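Local coordinates for protein FAD-dependent oxidoreductase (Actinomadura kijaniata, PDB 3M9V) that probably acts as a flavin-dependent oxidoreductase of the acyl-CoA dehydrogenase family on a dTDP-linked sugar in the biosynthesis of D-kijanose, at residues Asp46-Pro52 against Arg220-Thr224; Thr14-Ala18 against Arg308-Gly312; Phe340-Leu345 against Pro388-Ala394; Arg30-His34 against Ala58-Leu64. Residue numbers count along the deposited sequence, not the author numbering.

Contact 1 of 4, residues Asp46-Pro52 against Arg220-Thr224; sequences DRDGTFP and RASGT
Residues 46-48 are the last turn of a helix that breaks at Gly49, whose positive phi (77/36) turns the chain into extended Thr50 and Phe51 and on to Pro52, the N-cap of the next helix. Against this lies irregular chain 220-224, which turns at Gly223 (65/42); CA atoms pair Gly49 with Arg220 (4.9 Å) and Phe51 with Ala221 (4.7 Å). Arg220 (chi1 m) reads the helix C-terminus: NE donates to Asp46 O (2.7 Å) and NH2 weakly to Arg47 O (3.4 Å). A CB on Gly49 would hit the guanidinium, and one on Gly223 the Phe51 ring. Phe51 (chi1 t) lays CD1 3.2 Å from Ala221 O. One water joins Asp46 OD1 to Arg220 N; another takes Gly223 N and gives to Arg220 O. The contact ties the helical N-terminal domain to the loop before strand 225-234 of the beta domain. Helix 96-118 backs Phe51 and Pro52, while on helix 372-379 Arg378 makes a salt bridge with Asp46 OD2.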
# COMPACT_ATOMS: atom_id res chain seq x y z
N ASP A 46 2.32 -8.60 -30.74
CA ASP A 46 1.35 -8.53 -29.65
C ASP A 46 -0.08 -8.45 -30.17
O ASP A 46 -0.99 -9.10 -29.66
CB ASP A 46 1.67 -7.31 -28.78
CG ASP A 46 0.59 -7.06 -27.74
OD1 ASP A 46 0.42 -7.81 -26.76
OD2 ASP A 46 -0.13 -6.07 -27.86
N ARG A 47 -0.31 -7.58 -31.15
CA ARG A 47 -1.64 -7.43 -31.71
C ARG A 47 -2.09 -8.78 -32.26
O ARG A 47 -3.14 -9.30 -31.88
CB ARG A 47 -1.55 -6.35 -32.79
CG ARG A 47 -2.84 -6.12 -33.55
CD ARG A 47 -2.66 -5.01 -34.60
NE ARG A 47 -1.66 -4.03 -34.19
CZ ARG A 47 -0.55 -3.72 -34.87
NH1 ARG A 47 -0.28 -4.33 -36.01
NH2 ARG A 47 0.31 -2.81 -34.41
N ASP A 48 -1.29 -9.40 -33.11
CA ASP A 48 -1.72 -10.64 -33.75
C ASP A 48 -1.50 -11.88 -32.90
O ASP A 48 -2.03 -12.92 -33.27
CB ASP A 48 -0.97 -10.91 -35.05
CG ASP A 48 -1.09 -9.77 -36.07
OD1 ASP A 48 -2.12 -9.07 -36.05
OD2 ASP A 48 -0.14 -9.57 -36.85
N GLY A 49 -0.70 -11.84 -31.84
CA GLY A 49 -0.51 -13.03 -31.01
C GLY A 49 0.42 -14.04 -31.67
O GLY A 49 0.21 -15.24 -31.58
N THR A 50 1.45 -13.56 -32.36
CA THR A 50 2.25 -14.47 -33.18
C THR A 50 3.69 -14.39 -32.72
O THR A 50 4.18 -13.37 -32.24
CB THR A 50 2.22 -14.07 -34.69
OG1 THR A 50 2.72 -12.73 -34.83
CG2 THR A 50 0.82 -14.18 -35.30
N PHE A 51 4.40 -15.51 -32.88
CA PHE A 51 5.73 -15.64 -32.32
C PHE A 51 6.72 -14.97 -33.29
O PHE A 51 6.56 -15.07 -34.51
CB PHE A 51 6.01 -17.13 -32.13
CG PHE A 51 7.29 -17.39 -31.43
CD1 PHE A 51 7.35 -17.38 -30.04
CD2 PHE A 51 8.45 -17.60 -32.18
CE1 PHE A 51 8.58 -17.58 -29.41
CE2 PHE A 51 9.67 -17.81 -31.55
CZ PHE A 51 9.74 -17.79 -30.17
N PRO A 52 7.73 -14.25 -32.78
CA PRO A 52 8.62 -13.57 -33.73
C PRO A 52 9.69 -14.53 -34.28
O PRO A 52 10.83 -14.52 -33.80
CB PRO A 52 9.25 -12.49 -32.85
CG PRO A 52 9.42 -13.21 -31.49
CD PRO A 52 8.11 -13.99 -31.38
N ARG A 220 1.92 -11.99 -25.30
CA ARG A 220 1.14 -12.52 -26.41
C ARG A 220 1.98 -13.19 -27.49
O ARG A 220 1.51 -14.10 -28.18
CB ARG A 220 0.14 -11.49 -26.94
CG ARG A 220 -1.04 -11.34 -26.00
CD ARG A 220 -2.00 -10.24 -26.50
NE ARG A 220 -2.46 -10.54 -27.85
CZ ARG A 220 -3.36 -11.46 -28.18
NH1 ARG A 220 -3.98 -12.22 -27.28
NH2 ARG A 220 -3.64 -11.62 -29.47
N ALA A 221 3.23 -12.75 -27.60
CA ALA A 221 4.10 -13.23 -28.66
C ALA A 221 5.03 -14.33 -28.18
O ALA A 221 5.96 -14.71 -28.93
CB ALA A 221 4.95 -12.09 -29.25
N SER A 222 4.82 -14.85 -26.97
CA SER A 222 5.84 -15.72 -26.36
C SER A 222 5.70 -17.18 -26.77
O SER A 222 6.52 -18.03 -26.40
CB SER A 222 5.81 -15.65 -24.82
OG SER A 222 4.54 -16.06 -24.34
N GLY A 223 4.65 -17.47 -27.53
CA GLY A 223 4.44 -18.83 -28.05
C GLY A 223 4.18 -19.87 -26.97
O GLY A 223 4.73 -20.98 -27.02
N THR A 224 3.36 -19.48 -26.00
CA THR A 224 3.26 -20.21 -24.75
C THR A 224 2.14 -21.25 -24.89
O THR A 224 1.10 -21.20 -24.23
CB THR A 224 3.19 -19.23 -23.55
OG1 THR A 224 4.44 -18.54 -23.49
CG2 THR A 224 2.99 -19.97 -22.20
O HOH W 1 1.90 -9.20 -25.05
O HOH W 2 2.72 -16.15 -29.33

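Contact 2 of 4, residues Thr14-Ala18 against Arg308-Gly312; sequences TGLYA and RATAG
The second segment is one helical turn, 308-312, packed against a type I' beta turn from Thr14 to Tyr17, with Gly15 (65/12) and Leu16 (55/30) at its corners and Tyr17 N bonded to Thr14 O at 3.2 Å. Arg308 comes first and does most: chi1 m, then a chain extended through chi3, carries NH1 to Gly15 O (2.8 Å) and, weakly, to Leu16 O (3.2 Å). Tyr17 CE2 lies 3.4 Å from Arg308 CD, and Tyr17 CD2 sits over a guanidinium face. Ala309 brings its CA within 4.4 Å of Gly15 CA, while Gly15 CA makes a CH...O contact of 3.5 Å with Arg308 O. Ala311 CB meets Leu16 CD1 at 4.0 Å. Gly312 lets Leu16 CG come to 4.0 Å from its CA; a CB here would be tight against Gly15 N. A positive charge is thus buried on backbone carbonyls, with Gln272 and a water shared with Leu16 O satisfying NH2, so the N-terminal tail is held to helix 291-323 without a countercharge from either segment.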
# COMPACT_ATOMS: atom_id res chain seq x y z
N THR A 14 25.88 -4.30 -8.49
CA THR A 14 24.53 -4.32 -7.94
C THR A 14 23.44 -3.92 -8.94
O THR A 14 23.72 -3.35 -9.99
CB THR A 14 24.37 -3.33 -6.75
OG1 THR A 14 24.38 -1.99 -7.28
CG2 THR A 14 25.48 -3.50 -5.67
N GLY A 15 22.19 -4.16 -8.56
CA GLY A 15 21.02 -3.61 -9.25
C GLY A 15 20.81 -4.09 -10.68
O GLY A 15 20.01 -3.45 -11.39
N LEU A 16 21.52 -5.14 -11.12
CA LEU A 16 21.50 -5.54 -12.52
C LEU A 16 21.89 -4.39 -13.47
O LEU A 16 21.39 -4.36 -14.60
CB LEU A 16 20.09 -6.05 -12.87
CG LEU A 16 19.68 -7.31 -12.08
CD1 LEU A 16 18.26 -7.79 -12.34
CD2 LEU A 16 20.56 -8.52 -12.35
N TYR A 17 22.73 -3.45 -13.03
CA TYR A 17 23.08 -2.33 -13.91
C TYR A 17 24.08 -2.74 -14.97
O TYR A 17 24.13 -2.09 -15.99
CB TYR A 17 23.60 -1.12 -13.12
CG TYR A 17 22.57 -0.50 -12.19
CD1 TYR A 17 22.79 -0.43 -10.81
CD2 TYR A 17 21.41 0.08 -12.69
CE1 TYR A 17 21.85 0.16 -9.97
CE2 TYR A 17 20.44 0.65 -11.83
CZ TYR A 17 20.68 0.69 -10.47
OH TYR A 17 19.76 1.21 -9.58
N ALA A 18 24.82 -3.84 -14.80
CA ALA A 18 25.90 -4.18 -15.74
C ALA A 18 26.32 -5.62 -15.46
O ALA A 18 26.18 -6.09 -14.33
CB ALA A 18 27.13 -3.29 -15.55
N ARG A 308 15.27 -3.39 -8.57
CA ARG A 308 16.57 -3.82 -9.05
C ARG A 308 17.48 -4.40 -7.96
O ARG A 308 18.15 -5.40 -8.21
CB ARG A 308 17.27 -2.65 -9.73
CG ARG A 308 16.68 -2.29 -11.09
CD ARG A 308 17.51 -1.15 -11.66
NE ARG A 308 17.33 -0.97 -13.10
CZ ARG A 308 18.09 -1.51 -14.06
NH1 ARG A 308 19.13 -2.27 -13.79
NH2 ARG A 308 17.79 -1.27 -15.33
N ALA A 309 17.46 -3.80 -6.77
CA ALA A 309 18.41 -4.20 -5.73
C ALA A 309 17.94 -5.57 -5.26
O ALA A 309 18.76 -6.37 -4.86
CB ALA A 309 18.34 -3.27 -4.55
N THR A 310 16.64 -5.83 -5.23
CA THR A 310 16.13 -7.08 -4.66
C THR A 310 16.38 -8.24 -5.63
O THR A 310 16.88 -9.28 -5.22
CB THR A 310 14.62 -6.95 -4.40
OG1 THR A 310 14.46 -5.93 -3.42
CG2 THR A 310 14.08 -8.24 -3.73
N ALA A 311 16.04 -8.08 -6.90
CA ALA A 311 16.33 -9.07 -7.93
C ALA A 311 17.83 -9.29 -8.02
O ALA A 311 18.31 -10.43 -8.01
CB ALA A 311 15.76 -8.61 -9.30
N GLY A 312 18.58 -8.20 -8.11
CA GLY A 312 20.03 -8.28 -8.22
C GLY A 312 20.65 -9.04 -7.06
O GLY A 312 21.48 -9.91 -7.29
O HOH W 3 20.29 -2.49 -16.65

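Contact 3 of 4, residues Phe340-Leu345 against Pro388-Ala394; sequences FQCAKL and PYAYVDA
In the C-terminal helical domain of the acyl-CoA dehydrogenase fold, one turn and a half of helix 329-362 faces a loop, 388-390, and the start of helix 391-402, for which Ala390 is the N-cap. The closest CA pairs are Gln341 with Ala394 (6.8 Å) and Leu345 with Tyr391 (7.0 Å). The loop has cis peptides before both Pro388 and Tyr389, and sets the Pro388 ring and carbonyl against a hollow between Phe340, Gln341 and Lys344. Phe340 CE2 meets Pro388 CG at 4.3 Å, and Lys344 CD lies 3.5 Å from Pro388 O. Further along, Leu345 (chi1 t) pushes CD1 between Tyr391 CE1 (4.2 Å) and Ala394 CB (4.5 Å), with the short alanine side chain lining that side of the hollow. Lys344, extended to CE, brings NZ to Tyr389 O (3.3 Å); the same ammonium also bonds Gly383 O and Met386 O. The loop follows Phe385 and Gln387, both FMN-binding. Because the Pro388-Tyr389 peptide is cis, its C=O and N-H lie on one side, and the Gln341 amide (chi1 m, chi2 m) pairs with both: NE2 to Pro388 O and OE1 from Tyr389 N, each 2.9 Å.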
# COMPACT_ATOMS: atom_id res chain seq x y z
N PHE A 340 15.23 -17.01 -3.94
CA PHE A 340 14.37 -16.90 -5.14
C PHE A 340 12.98 -16.44 -4.72
O PHE A 340 12.45 -15.44 -5.23
CB PHE A 340 14.33 -18.25 -5.89
CG PHE A 340 13.52 -18.28 -7.17
CD1 PHE A 340 13.08 -17.13 -7.82
CD2 PHE A 340 13.18 -19.52 -7.72
CE1 PHE A 340 12.33 -17.20 -9.02
CE2 PHE A 340 12.38 -19.62 -8.88
CZ PHE A 340 11.96 -18.44 -9.54
N GLN A 341 12.34 -17.18 -3.82
CA GLN A 341 10.96 -16.82 -3.51
C GLN A 341 10.72 -15.49 -2.77
O GLN A 341 9.71 -14.83 -2.99
CB GLN A 341 10.20 -17.99 -2.88
CG GLN A 341 10.31 -19.25 -3.77
CD GLN A 341 9.57 -19.07 -5.09
OE1 GLN A 341 8.44 -18.55 -5.11
NE2 GLN A 341 10.16 -19.55 -6.18
N CYS A 342 11.62 -15.12 -1.86
CA CYS A 342 11.52 -13.84 -1.18
C CYS A 342 11.54 -12.73 -2.24
O CYS A 342 10.71 -11.83 -2.22
CB CYS A 342 12.73 -13.62 -0.26
SG CYS A 342 12.46 -14.51 1.28
N ALA A 343 12.50 -12.83 -3.15
CA ALA A 343 12.68 -11.81 -4.20
C ALA A 343 11.53 -11.79 -5.20
O ALA A 343 11.09 -10.73 -5.64
CB ALA A 343 14.02 -11.97 -4.94
N LYS A 344 11.05 -12.98 -5.58
CA LYS A 344 9.94 -13.10 -6.52
C LYS A 344 8.66 -12.43 -6.02
O LYS A 344 7.98 -11.72 -6.76
CB LYS A 344 9.63 -14.58 -6.83
CG LYS A 344 8.59 -14.75 -7.94
CD LYS A 344 8.28 -16.24 -8.25
CE LYS A 344 7.65 -16.44 -9.63
NZ LYS A 344 6.20 -16.22 -9.41
N LEU A 345 8.32 -12.65 -4.76
CA LEU A 345 7.13 -12.01 -4.22
C LEU A 345 7.25 -10.48 -4.27
O LEU A 345 6.31 -9.78 -4.65
CB LEU A 345 6.87 -12.51 -2.81
CG LEU A 345 5.45 -12.34 -2.25
CD1 LEU A 345 5.28 -13.47 -1.26
CD2 LEU A 345 5.49 -11.10 -1.40
N PRO A 388 7.78 -21.87 -10.14
CA PRO A 388 7.38 -21.75 -8.75
C PRO A 388 7.66 -20.37 -8.16
O PRO A 388 8.57 -19.70 -8.63
CB PRO A 388 8.28 -22.79 -8.08
CG PRO A 388 9.53 -22.84 -8.92
CD PRO A 388 9.19 -22.30 -10.28
N TYR A 389 6.89 -19.91 -7.17
CA TYR A 389 5.54 -20.38 -6.91
C TYR A 389 4.62 -19.19 -7.16
O TYR A 389 5.01 -18.04 -6.95
CB TYR A 389 5.40 -20.78 -5.44
CG TYR A 389 6.31 -21.94 -5.08
CD1 TYR A 389 6.15 -23.21 -5.64
CD2 TYR A 389 7.35 -21.74 -4.18
CE1 TYR A 389 7.01 -24.26 -5.32
CE2 TYR A 389 8.20 -22.77 -3.85
CZ TYR A 389 8.04 -24.01 -4.41
OH TYR A 389 8.98 -24.93 -3.98
N ALA A 390 3.39 -19.47 -7.58
CA ALA A 390 2.39 -18.41 -7.60
C ALA A 390 2.11 -17.96 -6.16
O ALA A 390 2.36 -18.72 -5.22
CB ALA A 390 1.11 -18.92 -8.28
N TYR A 391 1.58 -16.74 -5.99
CA TYR A 391 1.41 -16.09 -4.69
C TYR A 391 0.88 -17.00 -3.59
O TYR A 391 1.49 -17.14 -2.53
CB TYR A 391 0.52 -14.84 -4.80
CG TYR A 391 0.28 -14.21 -3.46
CD1 TYR A 391 1.30 -13.52 -2.81
CD2 TYR A 391 -0.97 -14.27 -2.85
CE1 TYR A 391 1.11 -12.94 -1.57
CE2 TYR A 391 -1.16 -13.68 -1.60
CZ TYR A 391 -0.13 -13.00 -0.98
OH TYR A 391 -0.26 -12.42 0.26
N VAL A 392 -0.27 -17.61 -3.82
CA VAL A 392 -0.88 -18.51 -2.84
C VAL A 392 0.02 -19.65 -2.36
O VAL A 392 0.17 -19.87 -1.15
CB VAL A 392 -2.30 -18.94 -3.25
CG1 VAL A 392 -2.83 -19.94 -2.24
CG2 VAL A 392 -3.22 -17.68 -3.26
N ASP A 393 0.68 -20.33 -3.29
CA ASP A 393 1.70 -21.32 -2.89
C ASP A 393 2.99 -20.75 -2.32
O ASP A 393 3.63 -21.38 -1.48
CB ASP A 393 2.07 -22.19 -4.10
CG ASP A 393 0.84 -22.90 -4.66
OD1 ASP A 393 -0.01 -23.33 -3.87
OD2 ASP A 393 0.70 -23.03 -5.89
N ALA A 394 3.43 -19.58 -2.77
CA ALA A 394 4.63 -18.99 -2.20
C ALA A 394 4.39 -18.73 -0.71
O ALA A 394 5.32 -18.80 0.10
CB ALA A 394 4.93 -17.62 -2.89

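Contact 4 of 4, residues Arg30-His34 against Ala58-Leu64; sequences RLAAH and ALRKDGL
A nearly straight His-carboxylate hydrogen bond is the striking feature here: His34 NE2 donates to Asp62 OD2 at 2.8 Å with 179° at the hydrogen. His34 follows Arg30 and Leu31 of helix 22-32 in the chain, and Asp62 closes off helix 53-61 in a Schellman motif, where Gly63 takes positive phi (73/1) and bonds run from Gly63 N to Arg60 O (3.0 Å) and, weakly, from Leu64 N to Leu59 O (3.0 Å). The backbones stay well apart, with the closest CA pairs Leu31 with Leu64 (7.7 Å) and His34 with Leu59 (7.9 Å), and side chains fill the gap. His34 (chi1 m, chi2 -82°) offers one ring face to Leu59 CD2, a CH-pi contact 3.9 Å from the centroid, and its CE1 touches Ala58 CB at 3.8 Å. Leu64 CD1 comes to 3.6 Å from His34 CD2 and to 4.0 Å from Leu31 CD2, which in turn lies 4.1 Å from Leu59 CD2. Arg30 CB covers Leu64 CD2 at 3.5 Å. A water bridges Arg30 O (2.7 Å) and Asp62 OD2 (2.9 Å). This is packing within the helical N-terminal part, away from the ligand sites: helix 22-32 meets the end of helix 53-61, and Leu31 continues onto Ala87 and Val91 of helix 81-94.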
# COMPACT_ATOMS: atom_id res chain seq x y z
N ARG A 30 26.64 -8.22 -27.90
CA ARG A 30 26.20 -8.90 -29.12
C ARG A 30 24.70 -8.75 -29.27
O ARG A 30 24.18 -8.63 -30.37
CB ARG A 30 26.57 -10.38 -29.08
CG ARG A 30 28.06 -10.63 -29.31
CD ARG A 30 28.31 -11.43 -30.58
NE ARG A 30 28.94 -12.72 -30.29
CZ ARG A 30 30.25 -12.86 -30.06
NH1 ARG A 30 30.74 -14.07 -29.81
NH2 ARG A 30 31.07 -11.82 -30.07
N LEU A 31 23.98 -8.77 -28.15
CA LEU A 31 22.53 -8.60 -28.18
C LEU A 31 22.14 -7.23 -28.71
O LEU A 31 21.07 -7.10 -29.30
CB LEU A 31 21.87 -8.77 -26.81
CG LEU A 31 21.59 -10.22 -26.39
CD1 LEU A 31 21.23 -10.23 -24.91
CD2 LEU A 31 20.55 -10.97 -27.23
N ALA A 32 22.99 -6.22 -28.53
CA ALA A 32 22.60 -4.87 -28.90
C ALA A 32 22.20 -4.78 -30.36
O ALA A 32 21.21 -4.12 -30.68
CB ALA A 32 23.71 -3.86 -28.59
N ALA A 33 22.91 -5.47 -31.25
CA ALA A 33 22.57 -5.48 -32.68
C ALA A 33 21.12 -5.87 -32.97
O ALA A 33 20.55 -5.43 -33.98
CB ALA A 33 23.47 -6.43 -33.46
N HIS A 34 20.57 -6.72 -32.11
CA HIS A 34 19.23 -7.27 -32.33
C HIS A 34 18.14 -6.43 -31.71
O HIS A 34 16.97 -6.54 -32.10
CB HIS A 34 19.18 -8.70 -31.78
CG HIS A 34 20.17 -9.60 -32.44
ND1 HIS A 34 19.91 -10.20 -33.66
CD2 HIS A 34 21.44 -9.93 -32.12
CE1 HIS A 34 20.97 -10.90 -34.03
NE2 HIS A 34 21.91 -10.76 -33.11
N ALA A 58 17.56 -14.94 -36.36
CA ALA A 58 18.79 -14.16 -36.22
C ALA A 58 19.64 -14.52 -35.00
O ALA A 58 20.88 -14.50 -35.08
CB ALA A 58 18.47 -12.65 -36.25
N LEU A 59 19.02 -14.84 -33.87
CA LEU A 59 19.83 -15.13 -32.68
C LEU A 59 20.54 -16.46 -32.84
O LEU A 59 21.68 -16.62 -32.38
CB LEU A 59 18.96 -15.17 -31.41
CG LEU A 59 18.22 -13.87 -31.04
CD1 LEU A 59 17.14 -14.05 -29.97
CD2 LEU A 59 19.19 -12.75 -30.63
N ARG A 60 19.85 -17.41 -33.47
CA ARG A 60 20.41 -18.72 -33.78
C ARG A 60 21.68 -18.61 -34.62
O ARG A 60 22.72 -19.13 -34.22
CB ARG A 60 19.41 -19.64 -34.49
CG ARG A 60 18.20 -19.99 -33.63
CD ARG A 60 17.10 -20.71 -34.39
NE ARG A 60 17.66 -21.77 -35.23
CZ ARG A 60 17.61 -21.79 -36.55
NH1 ARG A 60 16.99 -20.83 -37.24
NH2 ARG A 60 18.17 -22.79 -37.21
N LYS A 61 21.60 -17.92 -35.75
CA LYS A 61 22.74 -17.91 -36.65
C LYS A 61 23.86 -17.04 -36.08
O LYS A 61 25.03 -17.24 -36.41
CB LYS A 61 22.35 -17.53 -38.08
CG LYS A 61 21.56 -16.23 -38.20
CD LYS A 61 21.52 -15.71 -39.64
CE LYS A 61 22.81 -14.95 -39.97
NZ LYS A 61 23.91 -15.82 -40.49
N ASP A 62 23.52 -16.12 -35.17
CA ASP A 62 24.51 -15.26 -34.53
C ASP A 62 25.15 -15.98 -33.35
O ASP A 62 25.96 -15.40 -32.62
CB ASP A 62 23.76 -14.05 -33.98
CG ASP A 62 24.56 -12.78 -34.07
OD1 ASP A 62 25.31 -12.68 -35.06
OD2 ASP A 62 24.45 -11.92 -33.16
N GLY A 63 24.74 -17.22 -33.10
CA GLY A 63 25.24 -17.95 -31.93
C GLY A 63 24.77 -17.56 -30.53
O GLY A 63 25.15 -18.20 -29.55
N LEU A 64 23.89 -16.57 -30.40
CA LEU A 64 23.45 -16.18 -29.06
C LEU A 64 22.57 -17.23 -28.38
O LEU A 64 22.37 -17.19 -27.16
CB LEU A 64 22.78 -14.80 -29.08
CG LEU A 64 23.69 -13.77 -29.77
CD1 LEU A 64 23.01 -12.44 -29.99
CD2 LEU A 64 25.04 -13.57 -29.07
O HOH W 4 25.50 -9.29 -32.67

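In the fold
Contacts 1 and 4 both involve the helices near the N-terminus: along the chain, helix 35-48 comes between the two segments of contact 4 and ends in contact 1, and the nearest atoms of the two contacts are about 7 Å apart. Both are nested in the long loop closed by contact 2. Contacts 2 and 3 lie on successive helices, 291-323 and 329-362, and touch where Thr310 CG2 packs on Ala343 CA at 3.9 Å; both also meet the third subunit. Contacts 3 and 4, centres 32 Å apart, lie on opposite sides of the chain's centre. Two contacts approach the sites: Pro388 of contact 3 has its side chain about 7 Å from bound dTDP, and that of Ser222 in contact 1 is about 5 Å from the side chain of FMN-binding Ser173.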